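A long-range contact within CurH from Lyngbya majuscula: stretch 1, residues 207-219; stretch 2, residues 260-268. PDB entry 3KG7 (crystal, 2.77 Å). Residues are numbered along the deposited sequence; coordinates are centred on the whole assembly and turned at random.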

# COMPACT_ATOMS: atom_id res chain seq x y z
N ALA C 207 -1.61 7.23 -29.80
CA ALA C 207 -1.79 7.84 -31.11
C ALA C 207 -0.46 8.16 -31.80
O ALA C 207 -0.36 8.11 -33.02
CB ALA C 207 -2.61 9.08 -30.98
N CYS C 208 0.55 8.47 -31.01
CA CYS C 208 1.87 8.81 -31.55
C CYS C 208 2.52 7.66 -32.32
O CYS C 208 3.42 7.88 -33.15
CB CYS C 208 2.80 9.24 -30.41
SG CYS C 208 2.22 10.73 -29.61
N THR C 209 2.05 6.45 -32.05
CA THR C 209 2.72 5.25 -32.49
C THR C 209 2.04 4.66 -33.72
O THR C 209 2.45 3.61 -34.22
CB THR C 209 2.74 4.20 -31.37
OG1 THR C 209 1.42 3.67 -31.21
CG2 THR C 209 3.20 4.81 -30.06
N ARG C 210 1.02 5.36 -34.21
CA ARG C 210 0.12 4.82 -35.23
C ARG C 210 0.60 4.92 -36.68
O ARG C 210 -0.06 4.39 -37.58
CB ARG C 210 -1.27 5.45 -35.09
CG ARG C 210 -2.05 4.96 -33.89
CD ARG C 210 -3.36 5.71 -33.74
NE ARG C 210 -3.93 5.50 -32.40
CZ ARG C 210 -5.04 6.08 -31.95
NH1 ARG C 210 -5.74 6.90 -32.72
NH2 ARG C 210 -5.46 5.83 -30.72
N LEU C 211 1.72 5.60 -36.93
CA LEU C 211 2.20 5.78 -38.31
C LEU C 211 3.71 5.77 -38.48
O LEU C 211 4.46 6.31 -37.65
CB LEU C 211 1.60 7.04 -38.94
CG LEU C 211 1.88 7.37 -40.42
CD1 LEU C 211 1.31 6.32 -41.37
CD2 LEU C 211 1.36 8.75 -40.77
N THR C 212 4.14 5.15 -39.58
CA THR C 212 5.53 5.03 -39.96
C THR C 212 5.54 5.23 -41.48
O THR C 212 4.55 4.88 -42.13
CB THR C 212 6.07 3.62 -39.65
OG1 THR C 212 5.38 3.07 -38.52
CG2 THR C 212 7.55 3.66 -39.35
N PRO C 213 6.62 5.82 -42.04
CA PRO C 213 6.80 5.95 -43.50
C PRO C 213 6.38 4.72 -44.32
O PRO C 213 5.93 4.85 -45.46
CB PRO C 213 8.31 6.16 -43.64
CG PRO C 213 8.70 6.85 -42.39
CD PRO C 213 7.75 6.43 -41.31
N ASP C 214 6.50 3.54 -43.71
CA ASP C 214 6.25 2.26 -44.37
C ASP C 214 5.15 1.45 -43.68
O ASP C 214 5.31 0.26 -43.42
CB ASP C 214 7.55 1.45 -44.40
CG ASP C 214 8.08 1.14 -43.01
OD1 ASP C 214 8.34 2.09 -42.23
OD2 ASP C 214 8.24 -0.05 -42.69
N LEU C 215 4.02 2.10 -43.40
CA LEU C 215 2.91 1.44 -42.70
C LEU C 215 2.11 0.48 -43.60
O LEU C 215 1.42 -0.41 -43.11
CB LEU C 215 1.99 2.47 -42.03
CG LEU C 215 1.14 1.99 -40.85
CD1 LEU C 215 1.90 2.14 -39.52
CD2 LEU C 215 -0.18 2.73 -40.80
N PHE C 216 2.21 0.67 -44.91
CA PHE C 216 1.58 -0.23 -45.88
C PHE C 216 2.37 -1.54 -46.05
O PHE C 216 1.98 -2.41 -46.82
CB PHE C 216 1.40 0.47 -47.23
CG PHE C 216 0.45 1.64 -47.19
CD1 PHE C 216 0.91 2.92 -46.86
CD2 PHE C 216 -0.90 1.47 -47.49
CE1 PHE C 216 0.03 4.00 -46.81
CE2 PHE C 216 -1.78 2.55 -47.45
CZ PHE C 216 -1.32 3.82 -47.11
N ASP C 217 3.48 -1.64 -45.31
CA ASP C 217 4.43 -2.75 -45.45
C ASP C 217 4.17 -3.82 -44.40
O ASP C 217 4.38 -5.01 -44.66
CB ASP C 217 5.86 -2.21 -45.29
CG ASP C 217 6.85 -2.87 -46.23
OD1 ASP C 217 6.77 -4.10 -46.45
OD2 ASP C 217 7.74 -2.15 -46.73
N PHE C 218 3.72 -3.39 -43.22
CA PHE C 218 3.36 -4.26 -42.10
C PHE C 218 2.39 -5.36 -42.57
O PHE C 218 1.17 -5.17 -42.53
CB PHE C 218 2.71 -3.44 -40.97
CG PHE C 218 3.65 -2.48 -40.26
CD1 PHE C 218 3.79 -2.53 -38.87
CD2 PHE C 218 4.35 -1.50 -40.96
CE1 PHE C 218 4.64 -1.64 -38.21
CE2 PHE C 218 5.21 -0.60 -40.30
CZ PHE C 218 5.35 -0.68 -38.92
N SER C 219 2.94 -6.50 -43.02
CA SER C 219 2.15 -7.55 -43.69
C SER C 219 0.75 -7.72 -43.09
O SER C 219 0.59 -8.12 -41.93
CB SER C 219 2.91 -8.89 -43.72
OG SER C 219 2.84 -9.55 -42.46
N THR C 260 11.23 -8.44 -34.99
CA THR C 260 10.64 -7.24 -34.38
C THR C 260 10.75 -6.07 -35.34
O THR C 260 11.73 -5.96 -36.08
CB THR C 260 11.39 -6.83 -33.08
OG1 THR C 260 12.77 -6.55 -33.37
CG2 THR C 260 11.31 -7.91 -32.01
N ARG C 261 9.75 -5.19 -35.34
CA ARG C 261 9.85 -3.91 -36.04
C ARG C 261 10.02 -2.80 -35.01
O ARG C 261 9.25 -2.74 -34.05
CB ARG C 261 8.60 -3.61 -36.88
CG ARG C 261 8.33 -4.58 -38.00
CD ARG C 261 7.15 -4.11 -38.83
NE ARG C 261 7.55 -3.09 -39.80
CZ ARG C 261 7.86 -3.34 -41.07
NH1 ARG C 261 7.84 -4.58 -41.54
NH2 ARG C 261 8.21 -2.35 -41.88
N SER C 262 11.01 -1.94 -35.20
CA SER C 262 11.27 -0.85 -34.25
C SER C 262 11.37 0.50 -34.94
O SER C 262 11.85 0.59 -36.08
CB SER C 262 12.55 -1.10 -33.46
OG SER C 262 12.74 -2.48 -33.21
N TYR C 263 10.93 1.55 -34.25
CA TYR C 263 11.01 2.92 -34.79
C TYR C 263 11.04 4.03 -33.73
O TYR C 263 10.95 3.77 -32.53
CB TYR C 263 9.92 3.18 -35.86
CG TYR C 263 8.49 2.86 -35.46
CD1 TYR C 263 8.00 1.55 -35.50
CD2 TYR C 263 7.61 3.88 -35.08
CE1 TYR C 263 6.68 1.26 -35.15
CE2 TYR C 263 6.28 3.59 -34.73
CZ TYR C 263 5.83 2.28 -34.76
OH TYR C 263 4.53 2.00 -34.41
N ASP C 264 11.19 5.26 -34.20
CA ASP C 264 11.31 6.44 -33.34
C ASP C 264 10.24 7.46 -33.65
O ASP C 264 9.84 7.63 -34.81
CB ASP C 264 12.69 7.09 -33.54
CG ASP C 264 13.81 6.14 -33.21
OD1 ASP C 264 13.73 5.46 -32.17
OD2 ASP C 264 14.77 6.07 -34.01
N ILE C 265 9.76 8.15 -32.62
CA ILE C 265 8.74 9.18 -32.82
C ILE C 265 9.13 10.44 -32.07
O ILE C 265 9.44 10.39 -30.88
CB ILE C 265 7.33 8.71 -32.36
CG1 ILE C 265 6.89 7.47 -33.13
CG2 ILE C 265 6.31 9.83 -32.56
CD1 ILE C 265 6.31 6.41 -32.26
N GLN C 266 9.09 11.56 -32.77
CA GLN C 266 9.31 12.87 -32.17
C GLN C 266 7.97 13.56 -31.93
O GLN C 266 7.14 13.65 -32.83
CB GLN C 266 10.19 13.76 -33.05
CG GLN C 266 11.34 13.05 -33.75
CD GLN C 266 12.45 12.56 -32.82
OE1 GLN C 266 13.24 11.69 -33.19
NE2 GLN C 266 12.52 13.13 -31.61
N LEU C 267 7.76 14.03 -30.70
CA LEU C 267 6.56 14.80 -30.38
C LEU C 267 6.84 16.28 -30.57
O LEU C 267 7.76 16.84 -29.95
CB LEU C 267 6.09 14.51 -28.95
CG LEU C 267 5.30 13.21 -28.70
CD1 LEU C 267 6.21 11.98 -28.70
CD2 LEU C 267 4.54 13.32 -27.38
N LEU C 268 6.07 16.91 -31.45
CA LEU C 268 6.23 18.33 -31.79
C LEU C 268 4.98 19.11 -31.43
O LEU C 268 3.87 18.66 -31.71
CB LEU C 268 6.50 18.49 -33.29
CG LEU C 268 7.66 17.76 -33.96
CD1 LEU C 268 7.33 17.54 -35.42
CD2 LEU C 268 8.96 18.52 -33.83

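The strongest link between the two stretches is a salt bridge between Asp214 and Arg261. Asp214 OD2 lies 2.4 Å from Arg261 NH2, which is very short for such a pair. The N-H...acceptor angle is 119°, so the hydrogen bond within the bridge is far from straight. The carboxylate oxygen meets the guanidinium at its edge, where the N-H groups point. The CA-to-CB bond of Asp214 runs sideways to the strand, but chi1 near 61° (p) brings the carboxylate closer.

The second polar link uses a backbone acceptor. Tyr263 OH donates a hydrogen bond to Thr209 O, at 2.6 Å. Tyr263 points toward the loop, and its ring carries the hydroxyl across the gap. The length of tyrosine suits this place: the CA atoms of Thr209 and Tyr263 are 8.9 Å apart, and the side chain spans that gap. Thr212 OG1 sits over one face of the same ring, 3.9 Å from Tyr263 CZ.

Arg261 also packs on an aromatic ring. Its CZ lies 4.1 Å from the centroid of the Phe218 ring, 19° off the ring normal, in a cation-pi contact. Its CD lies 3.8 Å from that centroid and makes a CH-pi contact. Arginine suits this site because its flat charged group can bind a carboxylate at the edge while a face lies against a ring. Arg261 has the largest area covered by the opposing stretch, 100 Å².

Phe218 reaches Tyr263 as well. The two rings approach at 4.4 Å, between Phe218 CZ and Tyr263 CE1. This apolar contact joins the arginine site to the tyrosine site.

Beyond Tyr263 the contact becomes mainly apolar. Ala207 to Arg210 form a type I beta turn, closed by a hydrogen bond from Arg210 N to Ala207 O at 3.3 Å. Within the turn, Cys208 points toward the strand. Its CB is 4.2 Å from Ile265 CG2, and its SG is 4.1 Å from Leu267 CG. The small cysteine fits where the chains come close, with the CA atoms of Cys208 and Ile265 7.0 Å apart. Ile265 and Leu267 suit it as apolar partners, with no polar side-chain group to satisfy.

Arg261, Tyr263 and Ile265 are every second residue of the strand, and all three point toward the loop; Ser262 and Asp264, between them, do not reach it. The contact buries 510 Å², both sides summed. Arg261, Tyr263, Ile265 and Cys208 are buried, while Phe218 stays partly exposed.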